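Local atomic coordinates of AB hydrolase-1 domain-containing protein (Thermoplasma acidophilum DSM 1728, PDB entry 3BDI), a protein that probably acts as a hydrolase of the alpha/beta hydrolase superfamily, related to ABHD14 proteins, although its natural substrate is not established. Residues 85-90 with 118-123; 113-118 with 144-149; 131-136 with 167-172. All blocks are in the same frame, centred on the assembly; numbering follows the deposited sequence. Where two conformers were deposited one is given.

Contact 1. Residues 85-90 with 118-123; sequences HAAEFI and TLQYPD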
ATOM      1  N   HIS A  85     -12.074   8.993  -3.501  1.00 13.34           N
ATOM      2  CA  HIS A  85     -11.052  10.039  -3.627  1.00 13.22           C
ATOM      3  C   HIS A  85      -9.657   9.460  -3.558  1.00 12.46           C
ATOM      4  O   HIS A  85      -8.743   9.954  -4.227  1.00 11.04           O
ATOM      5  CB  HIS A  85     -11.131  11.062  -2.492  1.00 16.57           C
ATOM      6  CG  HIS A  85     -12.126  12.139  -2.710  1.00 20.15           C
ATOM      7  ND1 HIS A  85     -12.182  13.265  -1.914  1.00 24.64           N
ATOM      8  CD2 HIS A  85     -13.067  12.295  -3.667  1.00 20.85           C
ATOM      9  CE1 HIS A  85     -13.154  14.050  -2.351  1.00 32.80           C
ATOM     10  NE2 HIS A  85     -13.708  13.483  -3.410  1.00 23.59           N
ATOM     11  N   ALA A  86      -9.473   8.448  -2.708  1.00 12.38           N
ATOM     12  CA  ALA A  86      -8.177   7.824  -2.573  1.00 11.42           C
ATOM     13  C   ALA A  86      -7.810   6.965  -3.774  1.00 11.14           C
ATOM     14  O   ALA A  86      -6.656   6.894  -4.124  1.00 12.55           O
ATOM     15  CB  ALA A  86      -8.112   6.993  -1.312  1.00 12.80           C
ATOM     16  N   ALA A  87      -8.784   6.329  -4.420  1.00 11.40           N
ATOM     17  CA  ALA A  87      -8.484   5.626  -5.674  1.00 11.41           C
ATOM     18  C   ALA A  87      -8.017   6.578  -6.769  1.00 10.19           C
ATOM     19  O   ALA A  87      -7.092   6.288  -7.535  1.00 12.39           O
ATOM     20  CB  ALA A  87      -9.746   4.806  -6.140  1.00 12.40           C
ATOM     21  N   GLU A  88      -8.705   7.718  -6.876  0.50 10.06           N
ATOM     22  CA  GLU A  88      -8.266   8.803  -7.773  0.50 10.25           C
ATOM     23  C   GLU A  88      -6.844   9.213  -7.439  0.50  9.42           C
ATOM     24  O   GLU A  88      -5.989   9.289  -8.317  0.50  8.85           O
ATOM     25  CB  GLU A  88      -9.182  10.028  -7.681  0.50 11.41           C
ATOM     26  CG  GLU A  88     -10.588   9.809  -8.190  0.50 10.38           C
ATOM     27  CD  GLU A  88     -10.611   9.271  -9.566  0.50 13.95           C
ATOM     28  OE1 GLU A  88      -9.998   9.874 -10.491  0.50 17.96           O
ATOM     29  OE2 GLU A  88     -11.280   8.244  -9.724  0.50 19.72           O
ATOM     30  N   PHE A  89      -6.573   9.424  -6.150  1.00 10.11           N
ATOM     31  CA  PHE A  89      -5.224   9.800  -5.747  1.00  9.62           C
ATOM     32  C   PHE A  89      -4.202   8.791  -6.220  1.00  9.45           C
ATOM     33  O   PHE A  89      -3.193   9.154  -6.801  1.00  9.68           O
ATOM     34  CB  PHE A  89      -5.073   9.972  -4.249  1.00  9.75           C
ATOM     35  CG  PHE A  89      -3.685  10.346  -3.881  1.00  9.07           C
ATOM     36  CD1 PHE A  89      -3.186  11.584  -4.155  1.00  9.84           C
ATOM     37  CD2 PHE A  89      -2.835   9.403  -3.316  1.00 10.78           C
ATOM     38  CE1 PHE A  89      -1.858  11.876  -3.878  1.00  9.92           C
ATOM     39  CE2 PHE A  89      -1.538   9.706  -3.025  1.00  9.59           C
ATOM     40  CZ  PHE A  89      -1.068  10.954  -3.309  1.00 10.20           C
ATOM     41  N   ILE A  90      -4.435   7.499  -5.950  1.00  9.89           N
ATOM     42  CA  ILE A  90      -3.409   6.511  -6.286  1.00  9.81           C
ATOM     43  C   ILE A  90      -3.151   6.434  -7.799  1.00  9.32           C
ATOM     44  O   ILE A  90      -1.995   6.440  -8.255  1.00 11.10           O
ATOM     45  CB  ILE A  90      -3.703   5.142  -5.643  1.00 10.58           C
ATOM     46  CG1 ILE A  90      -3.579   5.305  -4.129  1.00 11.04           C
ATOM     47  CG2 ILE A  90      -2.756   4.047  -6.218  1.00 12.26           C
ATOM     48  CD1 ILE A  90      -3.838   4.048  -3.288  1.00 12.50           C
ATOM     49  N   THR A 118      -7.929  -0.968  -6.743  1.00 13.39           N
ATOM     50  CA  THR A 118      -8.037  -2.182  -7.578  1.00 12.96           C
ATOM     51  C   THR A 118      -9.463  -2.398  -8.073  1.00 15.19           C
ATOM     52  O   THR A 118      -9.644  -2.815  -9.211  1.00 14.30           O
ATOM     53  CB  THR A 118      -7.512  -3.402  -6.809  1.00 13.25           C
ATOM     54  OG1 THR A 118      -6.201  -3.110  -6.296  1.00 12.80           O
ATOM     55  CG2 THR A 118      -7.388  -4.601  -7.717  1.00 12.76           C
ATOM     56  N   LEU A 119     -10.449  -2.046  -7.272  1.00 13.55           N
ATOM     57  CA  LEU A 119     -11.866  -2.153  -7.679  1.00 13.74           C
ATOM     58  C   LEU A 119     -12.191  -1.140  -8.772  1.00 15.12           C
ATOM     59  O   LEU A 119     -12.959  -1.440  -9.684  1.00 16.86           O
ATOM     60  CB  LEU A 119     -12.807  -1.959  -6.485  1.00 16.44           C
ATOM     61  CG  LEU A 119     -12.677  -3.005  -5.379  1.00 21.64           C
ATOM     62  CD1 LEU A 119     -13.592  -2.663  -4.192  1.00 16.86           C
ATOM     63  CD2 LEU A 119     -12.938  -4.393  -5.923  1.00 25.89           C
ATOM     64  N   GLN A 120     -11.597   0.049  -8.721  1.00 14.47           N
ATOM     65  CA  GLN A 120     -11.907   1.129  -9.663  1.00 14.49           C
ATOM     66  C   GLN A 120     -11.084   1.082 -10.925  1.00 15.64           C
ATOM     67  O   GLN A 120     -11.621   1.322 -12.018  1.00 16.73           O
ATOM     68  CB  GLN A 120     -11.694   2.489  -9.016  1.00 17.08           C
ATOM     69  CG  GLN A 120     -12.625   2.801  -7.890  1.00 18.15           C
ATOM     70  CD  GLN A 120     -14.012   3.229  -8.339  1.00 30.77           C
ATOM     71  OE1 GLN A 120     -14.918   2.406  -8.469  1.00 33.02           O
ATOM     72  NE2 GLN A 120     -14.182   4.518  -8.567  1.00 29.02           N
ATOM     73  N   TYR A 121      -9.794   0.774 -10.794  1.00 13.65           N
ATOM     74  CA  TYR A 121      -8.800   0.885 -11.830  1.00 13.16           C
ATOM     75  C   TYR A 121      -7.939  -0.373 -11.862  1.00 14.07           C
ATOM     76  O   TYR A 121      -6.720  -0.348 -11.719  1.00 14.93           O
ATOM     77  CB  TYR A 121      -7.920   2.120 -11.563  1.00 14.14           C
ATOM     78  CG  TYR A 121      -8.694   3.401 -11.508  1.00 16.88           C
ATOM     79  CD1 TYR A 121      -9.417   3.830 -12.619  1.00 18.51           C
ATOM     80  CD2 TYR A 121      -8.740   4.186 -10.350  1.00 16.73           C
ATOM     81  CE1 TYR A 121     -10.155   4.996 -12.573  1.00 21.00           C
ATOM     82  CE2 TYR A 121      -9.455   5.362 -10.306  1.00 19.08           C
ATOM     83  CZ  TYR A 121     -10.177   5.763 -11.415  1.00 22.29           C
ATOM     84  OH  TYR A 121     -10.915   6.940 -11.439  1.00 26.94           O
ATOM     85  N   PRO A 122      -8.583  -1.516 -12.113  1.00 14.97           N
ATOM     86  CA  PRO A 122      -7.813  -2.755 -12.050  1.00 14.49           C
ATOM     87  C   PRO A 122      -6.666  -2.857 -13.031  1.00 14.93           C
ATOM     88  O   PRO A 122      -5.710  -3.597 -12.799  1.00 16.98           O
ATOM     89  CB  PRO A 122      -8.874  -3.842 -12.323  1.00 15.59           C
ATOM     90  CG  PRO A 122      -9.960  -3.134 -13.042  1.00 15.85           C
ATOM     91  CD  PRO A 122      -9.999  -1.751 -12.409  1.00 17.36           C
ATOM     92  N   ASP A 123      -6.763  -2.128 -14.149  1.00 15.07           N
ATOM     93  CA  ASP A 123      -5.749  -2.233 -15.181  1.00 17.84           C
ATOM     94  C   ASP A 123      -4.416  -1.610 -14.818  1.00 16.81           C
ATOM     95  O   ASP A 123      -3.400  -1.871 -15.468  1.00 19.99           O
ATOM     96  CB  ASP A 123      -6.283  -1.696 -16.512  1.00 21.15           C
ATOM     97  CG  ASP A 123      -7.524  -2.469 -16.983  1.00 30.84           C
ATOM     98  OD1 ASP A 123      -7.561  -3.721 -16.821  1.00 38.52           O
ATOM     99  OD2 ASP A 123      -8.468  -1.823 -17.482  1.00 43.23           O
TER
HETATM  100  O   HOH W   1     -12.410   6.655  -7.963  1.00 25.94           O
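Ala87 of helix 83-96 turns its methyl toward the last turn of helix 109-120, where its CB lies 3.9 Å from CG of Gln120. The same CB is 4.2 Å from CE2 of Tyr121, so the small side chain meets both the aliphatic part of the glutamine and the CE2 atom of the ring. Ala87 O also comes up obliquely to the ring, 3.8 Å from Tyr121 CE2. One residue on, Glu88 was modelled in two conformers, and what follows for it is doubtful in detail. In the conformer given, a bend at chi2 (-54°) carries the carboxylate to the hydroxyl end of the tyrosine, near the ring plane, but the modelled 2.2 Å between Glu88 OE2 and Tyr121 OH is too short to trust. The same reserve applies to a water that, in this conformer, donates to Glu88 OE2 and accepts from Gln120 NE2. In the alpha/beta hydrolase fold these are the helices before and after strand 102-107, and they touch here at the C-terminal end of helix 109-120. Tyr121 is the first residue beyond that helix to leave helical backbone angles. Gln120 CB sits 3.7 Å above one face of its ring, offset toward the rim. Farther out, Arg91 forms a salt bridge with Glu88 OE1, and Ala87 also packs on Met116 and Thr117.

Contact 2. Residues 113-118 with 144-149; sequences MVIMTT and KKIRQK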
HETATM    1  N   MSE A 113      -7.404   1.848   0.870  1.00 11.55           N
HETATM    2  CA  MSE A 113      -7.198   2.618  -0.328  1.00 11.14           C
HETATM    3  C   MSE A 113      -6.748   1.756  -1.492  1.00 12.41           C
HETATM    4  O   MSE A 113      -7.200   1.968  -2.640  1.00 11.29           O
HETATM    5  CB  MSE A 113      -6.176   3.727  -0.087  1.00 12.78           C
HETATM    6  CG  MSE A 113      -6.608   4.757   0.887  1.00  9.02           C
HETATM    7 SE   MSE A 113      -5.258   6.118   1.101  0.75 11.80          SE
HETATM    8  CE  MSE A 113      -6.305   7.300   2.201  1.00 12.93           C
ATOM      9  N   VAL A 114      -5.803   0.838  -1.241  1.00 10.11           N
ATOM     10  CA  VAL A 114      -5.307   0.028  -2.359  1.00 11.10           C
ATOM     11  C   VAL A 114      -6.366  -0.964  -2.849  1.00 12.91           C
ATOM     12  O   VAL A 114      -6.414  -1.261  -4.060  1.00 12.11           O
ATOM     13  CB  VAL A 114      -4.005  -0.696  -2.064  1.00 13.13           C
ATOM     14  CG1 VAL A 114      -2.916   0.312  -1.772  1.00 11.81           C
ATOM     15  CG2 VAL A 114      -4.125  -1.741  -0.949  1.00 15.94           C
ATOM     16  N   ILE A 115      -7.206  -1.452  -1.946  1.00 11.99           N
ATOM     17  CA  ILE A 115      -8.343  -2.301  -2.378  1.00 12.34           C
ATOM     18  C   ILE A 115      -9.261  -1.484  -3.301  1.00 13.64           C
ATOM     19  O   ILE A 115      -9.580  -1.921  -4.438  1.00 15.01           O
ATOM     20  CB  ILE A 115      -9.048  -2.947  -1.160  1.00 12.77           C
ATOM     21  CG1 ILE A 115      -8.104  -4.056  -0.622  1.00 16.71           C
ATOM     22  CG2 ILE A 115     -10.442  -3.528  -1.524  1.00 14.82           C
ATOM     23  CD1 ILE A 115      -8.470  -4.639   0.682  1.00 16.94           C
HETATM   24  N   MSE A 116      -9.661  -0.304  -2.854  1.00 13.30           N
HETATM   25  CA  MSE A 116     -10.531   0.515  -3.660  1.00 12.67           C
HETATM   26  C   MSE A 116      -9.926   0.859  -5.004  1.00 14.23           C
HETATM   27  O   MSE A 116     -10.624   0.866  -6.042  1.00 13.05           O
HETATM   28  CB  MSE A 116     -10.929   1.807  -2.945  1.00 15.75           C
HETATM   29  CG  MSE A 116     -11.913   2.680  -3.772  1.00 13.93           C
HETATM   30 SE   MSE A 116     -13.648   1.825  -4.086  0.75 22.63          SE
HETATM   31  CE  MSE A 116     -14.383   2.342  -2.482  1.00 19.80           C
ATOM     32  N   THR A 117      -8.644   1.169  -5.037  1.00 12.46           N
ATOM     33  CA  THR A 117      -7.976   1.435  -6.307  1.00 11.79           C
ATOM     34  C   THR A 117      -8.041   0.243  -7.278  1.00 15.23           C
ATOM     35  O   THR A 117      -8.235   0.427  -8.486  1.00 13.55           O
ATOM     36  CB  THR A 117      -6.513   1.808  -6.071  1.00 12.14           C
ATOM     37  OG1 THR A 117      -6.473   2.919  -5.172  1.00 12.27           O
ATOM     38  CG2 THR A 117      -5.780   2.145  -7.355  1.00 13.38           C
ATOM     39  N   THR A 118      -7.929  -0.968  -6.743  1.00 13.39           N
ATOM     40  CA  THR A 118      -8.037  -2.182  -7.578  1.00 12.96           C
ATOM     41  C   THR A 118      -9.463  -2.398  -8.073  1.00 15.19           C
ATOM     42  O   THR A 118      -9.644  -2.815  -9.211  1.00 14.30           O
ATOM     43  CB  THR A 118      -7.512  -3.402  -6.809  1.00 13.25           C
ATOM     44  OG1 THR A 118      -6.201  -3.110  -6.296  1.00 12.80           O
ATOM     45  CG2 THR A 118      -7.388  -4.601  -7.717  1.00 12.76           C
ATOM     46  N   LYS A 144     -14.843  -9.655  -4.199  1.00 15.51           N
ATOM     47  CA  LYS A 144     -14.894 -10.994  -4.754  1.00 14.46           C
ATOM     48  C   LYS A 144     -14.410 -11.062  -6.199  1.00 14.14           C
ATOM     49  O   LYS A 144     -13.941 -12.143  -6.619  1.00 17.55           O
ATOM     50  CB  LYS A 144     -16.275 -11.673  -4.577  1.00 15.73           C
ATOM     51  CG  LYS A 144     -17.373 -11.230  -5.474  1.00 20.45           C
ATOM     52  CD  LYS A 144     -18.677 -12.035  -5.195  1.00 21.82           C
ATOM     53  CE  LYS A 144     -19.798 -11.583  -6.093  1.00 28.73           C
ATOM     54  NZ  LYS A 144     -20.996 -12.490  -6.076  1.00 34.91           N
ATOM     55  N   LYS A 145     -14.446  -9.925  -6.895  1.00 17.04           N
ATOM     56  CA  LYS A 145     -14.039  -9.807  -8.289  1.00 19.12           C
ATOM     57  C   LYS A 145     -12.539  -9.626  -8.538  1.00 21.18           C
ATOM     58  O   LYS A 145     -12.066  -9.839  -9.661  1.00 20.97           O
ATOM     59  CB  LYS A 145     -14.818  -8.676  -8.953  1.00 22.73           C
ATOM     60  N   ILE A 146     -11.787  -9.253  -7.509  1.00 17.59           N
ATOM     61  CA  ILE A 146     -10.353  -8.990  -7.695  1.00 16.90           C
ATOM     62  C   ILE A 146      -9.608 -10.181  -8.271  1.00 17.01           C
ATOM     63  O   ILE A 146      -9.619 -11.288  -7.719  1.00 16.02           O
ATOM     64  CB  ILE A 146      -9.687  -8.521  -6.351  1.00 17.74           C
ATOM     65  CG1 ILE A 146     -10.261  -7.156  -5.955  1.00 16.68           C
ATOM     66  CG2 ILE A 146      -8.186  -8.409  -6.459  1.00 14.99           C
ATOM     67  CD1 ILE A 146      -9.937  -6.752  -4.472  1.00 14.78           C
ATOM     68  N   ARG A 147      -8.906  -9.957  -9.376  1.00 16.14           N
ATOM     69  CA  ARG A 147      -8.117 -11.011  -9.989  1.00 16.91           C
ATOM     70  C   ARG A 147      -6.631 -10.999  -9.656  1.00 15.87           C
ATOM     71  O   ARG A 147      -5.919 -11.968  -9.879  1.00 16.15           O
ATOM     72  CB  ARG A 147      -8.302 -10.928 -11.506  1.00 18.62           C
ATOM     73  CG  ARG A 147      -9.764 -10.977 -11.957  1.00 22.49           C
ATOM     74  CD  ARG A 147     -10.498 -12.277 -11.544  1.00 29.04           C
ATOM     75  NE  ARG A 147     -11.847 -12.405 -12.122  1.00 38.02           N
ATOM     76  CZ  ARG A 147     -12.939 -11.788 -11.664  1.00 31.87           C
ATOM     77  N   GLN A 148      -6.123  -9.852  -9.148  1.00 13.19           N
ATOM     78  CA  GLN A 148      -4.715  -9.738  -8.808  1.00 15.57           C
ATOM     79  C   GLN A 148      -4.285 -10.674  -7.700  1.00 11.78           C
ATOM     80  O   GLN A 148      -5.089 -10.944  -6.776  1.00 13.94           O
ATOM     81  CB  GLN A 148      -4.420  -8.305  -8.340  1.00 15.78           C
ATOM     82  CG  GLN A 148      -4.283  -7.287  -9.481  1.00 18.72           C
ATOM     83  CD  GLN A 148      -5.578  -6.790 -10.063  1.00 15.16           C
ATOM     84  OE1 GLN A 148      -6.673  -7.160  -9.639  1.00 13.46           O
ATOM     85  NE2 GLN A 148      -5.465  -5.916 -11.049  1.00 13.75           N
ATOM     86  N   LYS A 149      -3.051 -11.146  -7.805  1.00 13.06           N
ATOM     87  CA  LYS A 149      -2.384 -11.804  -6.684  1.00 15.11           C
ATOM     88  C   LYS A 149      -2.435 -10.803  -5.532  1.00 12.37           C
ATOM     89  O   LYS A 149      -2.027  -9.652  -5.710  1.00 12.21           O
ATOM     90  CB  LYS A 149      -0.923 -12.184  -7.003  1.00 16.53           C
ATOM     91  CG  LYS A 149      -0.793 -13.431  -7.914  1.00 19.87           C
ATOM     92  CD  LYS A 149       0.649 -13.908  -8.162  1.00 19.27           C
ATOM     93  CE  LYS A 149       0.654 -15.088  -9.119  1.00 20.71           C
ATOM     94  NZ  LYS A 149       2.013 -15.621  -9.469  1.00 16.04           N
TER
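The methyl of Thr118 and the amide of Gln148 meet from opposite directions, with Thr118 CG2 3.3 Å from Gln148 OE1 and 3.7 Å from its CD. This is a close van der Waals approach of a methyl to an amide oxygen. A bend at chi2 (79°) presents the Gln148 amide, and its NE2 is hydrogen-bonded to Val125 O. Thr118 is fixed from its own helix. OG1 donates to Val114 O at 2.9 Å, while Thr118 N reaches the same oxygen from the other face of the carbonyl plane. With the hydroxyl thus turned back onto the backbone, CG2 stands anti to the backbone N and faces the loop 144-149. There it also meets Ile146 CG2 at 4.1 Å. Contact is looser toward Ile115, whose CG2 approaches Ile146 CD1 only to 4.4 Å. Ile146 and Gln148 face the helix, while Lys144 and Arg147 lie on the exposed side of the loop; Lys149, exposed as well, makes a salt bridge through NZ with the terminal carboxylate of Leu207. Helix 109-120 is the connection of the beta-alpha-beta unit between parallel strands 102-107 and 125-131. Beneath the contact, Thr118 rests on Ile104, Val125 and Ile128, Ile146 shares Ile128, and the loop runs on into strand 150-155.

Contact 3. Residues 131-136 with 167-172; sequences VAPAWV and KEYASI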
ATOM      1  N   VAL A 131      -2.114  -4.742   4.548  1.00  9.33           N
ATOM      2  CA  VAL A 131      -1.781  -5.032   5.927  1.00  8.39           C
ATOM      3  C   VAL A 131      -2.970  -4.610   6.781  1.00 10.33           C
ATOM      4  O   VAL A 131      -3.179  -3.420   7.022  1.00 11.58           O
ATOM      5  CB  VAL A 131      -0.509  -4.301   6.391  1.00  9.52           C
ATOM      6  CG1 VAL A 131      -0.003  -4.850   7.743  1.00 10.52           C
ATOM      7  CG2 VAL A 131       0.604  -4.417   5.321  1.00 11.85           C
ATOM      8  N   ALA A 132      -3.779  -5.591   7.208  1.00  8.67           N
ATOM      9  CA  ALA A 132      -4.974  -5.338   8.012  1.00 10.08           C
ATOM     10  C   ALA A 132      -5.783  -4.162   7.476  1.00  9.13           C
ATOM     11  O   ALA A 132      -6.030  -3.168   8.167  1.00 10.40           O
ATOM     12  CB  ALA A 132      -4.660  -5.209   9.492  1.00 11.44           C
ATOM     13  N   PRO A 133      -6.250  -4.279   6.224  1.00 10.67           N
ATOM     14  CA  PRO A 133      -6.977  -3.171   5.603  1.00 11.29           C
ATOM     15  C   PRO A 133      -8.218  -2.736   6.329  1.00 11.58           C
ATOM     16  O   PRO A 133      -9.051  -3.576   6.680  1.00 13.06           O
ATOM     17  CB  PRO A 133      -7.353  -3.726   4.231  1.00 13.35           C
ATOM     18  CG  PRO A 133      -7.254  -5.255   4.360  1.00 11.52           C
ATOM     19  CD  PRO A 133      -6.112  -5.437   5.317  1.00 10.39           C
ATOM     20  N   ALA A 134      -8.310  -1.439   6.595  1.00 11.08           N
ATOM     21  CA  ALA A 134      -9.450  -0.792   7.217  1.00 11.68           C
ATOM     22  C   ALA A 134     -10.344  -0.213   6.139  1.00 13.28           C
ATOM     23  O   ALA A 134      -9.954  -0.046   4.996  1.00 15.38           O
ATOM     24  CB  ALA A 134      -8.959   0.310   8.132  1.00 11.94           C
ATOM     25  N   TRP A 135     -11.598   0.016   6.521  1.00 15.77           N
ATOM     26  CA  TRP A 135     -12.600   0.757   5.717  1.00 17.87           C
ATOM     27  C   TRP A 135     -13.147   0.026   4.483  1.00 18.76           C
ATOM     28  O   TRP A 135     -13.739   0.671   3.583  1.00 21.70           O
ATOM     29  CB  TRP A 135     -12.092   2.154   5.310  1.00 20.49           C
ATOM     30  CG  TRP A 135     -11.582   3.036   6.431  1.00 21.05           C
ATOM     31  CD1 TRP A 135     -11.681   2.824   7.780  1.00 22.18           C
ATOM     32  CD2 TRP A 135     -10.918   4.312   6.279  1.00 26.49           C
ATOM     33  NE1 TRP A 135     -11.092   3.859   8.474  1.00 27.61           N
ATOM     34  CE2 TRP A 135     -10.630   4.790   7.578  1.00 24.97           C
ATOM     35  CE3 TRP A 135     -10.538   5.083   5.171  1.00 26.68           C
ATOM     36  CZ2 TRP A 135      -9.985   6.021   7.812  1.00 28.87           C
ATOM     37  CZ3 TRP A 135      -9.893   6.321   5.400  1.00 25.73           C
ATOM     38  CH2 TRP A 135      -9.629   6.766   6.724  1.00 25.17           C
ATOM     39  N   VAL A 136     -12.988  -1.282   4.413  1.00 17.92           N
ATOM     40  CA  VAL A 136     -13.431  -2.011   3.219  1.00 17.90           C
ATOM     41  C   VAL A 136     -14.572  -3.010   3.483  1.00 16.74           C
ATOM     42  O   VAL A 136     -14.915  -3.788   2.612  1.00 15.26           O
ATOM     43  CB  VAL A 136     -12.250  -2.717   2.465  1.00 20.14           C
ATOM     44  CG1 VAL A 136     -11.276  -1.683   1.943  1.00 26.00           C
ATOM     45  CG2 VAL A 136     -11.558  -3.757   3.339  1.00 24.45           C
ATOM     46  N   LYS A 167      -9.629 -13.842   7.834  1.00 18.07           N
ATOM     47  CA  LYS A 167     -10.027 -15.122   7.259  1.00 18.57           C
ATOM     48  C   LYS A 167     -11.169 -14.908   6.265  1.00 16.77           C
ATOM     49  O   LYS A 167     -11.219 -15.530   5.204  1.00 16.34           O
ATOM     50  CB  LYS A 167     -10.407 -16.096   8.385  1.00 21.50           C
ATOM     51  CG  LYS A 167      -9.234 -16.397   9.311  1.00 25.12           C
ATOM     52  N   GLU A 168     -12.045 -13.980   6.580  1.00 15.94           N
ATOM     53  CA  GLU A 168     -13.108 -13.637   5.670  1.00 16.29           C
ATOM     54  C   GLU A 168     -12.592 -12.981   4.374  1.00 15.22           C
ATOM     55  O   GLU A 168     -12.930 -13.361   3.270  1.00 15.32           O
ATOM     56  CB  GLU A 168     -14.115 -12.746   6.351  1.00 19.16           C
ATOM     57  CG  GLU A 168     -15.361 -12.661   5.519  1.00 26.43           C
ATOM     58  CD  GLU A 168     -16.442 -11.825   6.118  1.00 29.05           C
ATOM     59  OE1 GLU A 168     -16.250 -11.309   7.249  1.00 25.61           O
ATOM     60  OE2 GLU A 168     -17.482 -11.710   5.426  1.00 26.29           O
ATOM     61  N   TYR A 169     -11.699 -11.998   4.488  1.00 12.97           N
ATOM     62  CA  TYR A 169     -11.175 -11.375   3.286  1.00 13.33           C
ATOM     63  C   TYR A 169     -10.356 -12.361   2.461  1.00 13.65           C
ATOM     64  O   TYR A 169     -10.345 -12.270   1.231  1.00 14.20           O
ATOM     65  CB  TYR A 169     -10.324 -10.156   3.645  1.00 12.93           C
ATOM     66  CG  TYR A 169     -11.060  -8.970   4.206  1.00 15.04           C
ATOM     67  CD1 TYR A 169     -12.456  -8.895   4.221  1.00 18.00           C
ATOM     68  CD2 TYR A 169     -10.350  -7.882   4.724  1.00 12.54           C
ATOM     69  CE1 TYR A 169     -13.112  -7.784   4.742  1.00 17.34           C
ATOM     70  CE2 TYR A 169     -10.989  -6.791   5.236  1.00 14.07           C
ATOM     71  CZ  TYR A 169     -12.372  -6.728   5.259  1.00 15.63           C
ATOM     72  OH  TYR A 169     -13.015  -5.623   5.773  1.00 18.52           O
ATOM     73  N   ALA A 170      -9.684 -13.306   3.116  1.00 14.44           N
ATOM     74  CA  ALA A 170      -8.877 -14.293   2.422  1.00 13.19           C
ATOM     75  C   ALA A 170      -9.761 -15.226   1.593  1.00 17.32           C
ATOM     76  O   ALA A 170      -9.374 -15.703   0.529  1.00 18.70           O
ATOM     77  CB  ALA A 170      -8.068 -15.095   3.414  1.00 16.29           C
ATOM     78  N   SER A 171     -10.946 -15.465   2.094  1.00 15.64           N
ATOM     79  CA  SER A 171     -11.919 -16.268   1.338  1.00 16.09           C
ATOM     80  C   SER A 171     -12.525 -15.519   0.162  1.00 15.98           C
ATOM     81  O   SER A 171     -12.753 -16.077  -0.924  1.00 17.77           O
ATOM     82  CB  SER A 171     -13.045 -16.655   2.277  1.00 19.08           C
ATOM     83  OG  SER A 171     -12.566 -17.359   3.390  1.00 29.80           O
ATOM     84  N   ILE A 172     -12.853 -14.260   0.375  1.00 13.78           N
ATOM     85  CA  ILE A 172     -13.428 -13.430  -0.660  1.00 13.19           C
ATOM     86  C   ILE A 172     -12.469 -13.231  -1.844  1.00 15.58           C
ATOM     87  O   ILE A 172     -12.886 -13.283  -3.009  1.00 15.76           O
ATOM     88  CB  ILE A 172     -13.882 -12.055  -0.075  1.00 16.37           C
ATOM     89  CG1 ILE A 172     -15.022 -12.277   0.931  1.00 15.52           C
ATOM     90  CG2 ILE A 172     -14.304 -11.089  -1.162  1.00 17.52           C
ATOM     91  CD1 ILE A 172     -15.320 -11.060   1.817  1.00 18.59           C
TER
HETATM   92  O   HOH W   2     -11.719  -3.441   6.743  1.00 17.42           O
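Tyr169 of helix 163-172 sets the CD2/CE2 side of its ring against Pro133 and Val136, in the loop after strand 125-131. The proline and tyrosine side chains slide past each other in opposite directions, bringing Pro133 CG to 4.1 Å from Tyr169 CD2. Val136 comes in obliquely, with its CG2 3.6 Å from Tyr169 CE2 and 3.4 Å from the hydroxyl OH. With CG1 of the valine anti to the carbonyl carbon (chi1 -64°), CG2 falls between N and C, and it is this branch that meets the ring. A water in the plane of the ring ties the phenol end to the loop: it is 2.7 Å from Tyr169 OH, donates to Pro133 O, and accepts a weak bond from Val136 N. A phenylalanine here would keep the ring but would probably leave this water without its anchor on the helix, weakening the polar tie to Pro133 O. The loop also approaches the probable active site, since Ala134 is backbone-bonded to Ser108, the likely nucleophile, and Ala132 touches Asp158 and His186. Beyond the contact, Tyr169 packs on Leu152 and Trp154 of strand 150-155 and on Met143 of helix 140-143, while Pro133 and Val136 lean on Ile115 of helix 109-120.

How the contacts relate
Contacts 1 and 2 both use helix 109-120, and Thr118 is common to their ranges, packing across in contact 2. Contact 1 is the partly buried one of the three and mixes a small apolar patch with charged and amide ends. Contacts 2 and 3 are buried: methyl against amide in one, tyrosine against proline and valine in the other. These two touch each other through Ile115 and where Lys144 meets Ile172. Contact 3, about 17 Å from contact 1 between centres, does not touch it and comes closest of the three to the probable catalytic residues. Contact 1 sets helix against helix end, whereas contacts 2 and 3 each pack a helix against a loop.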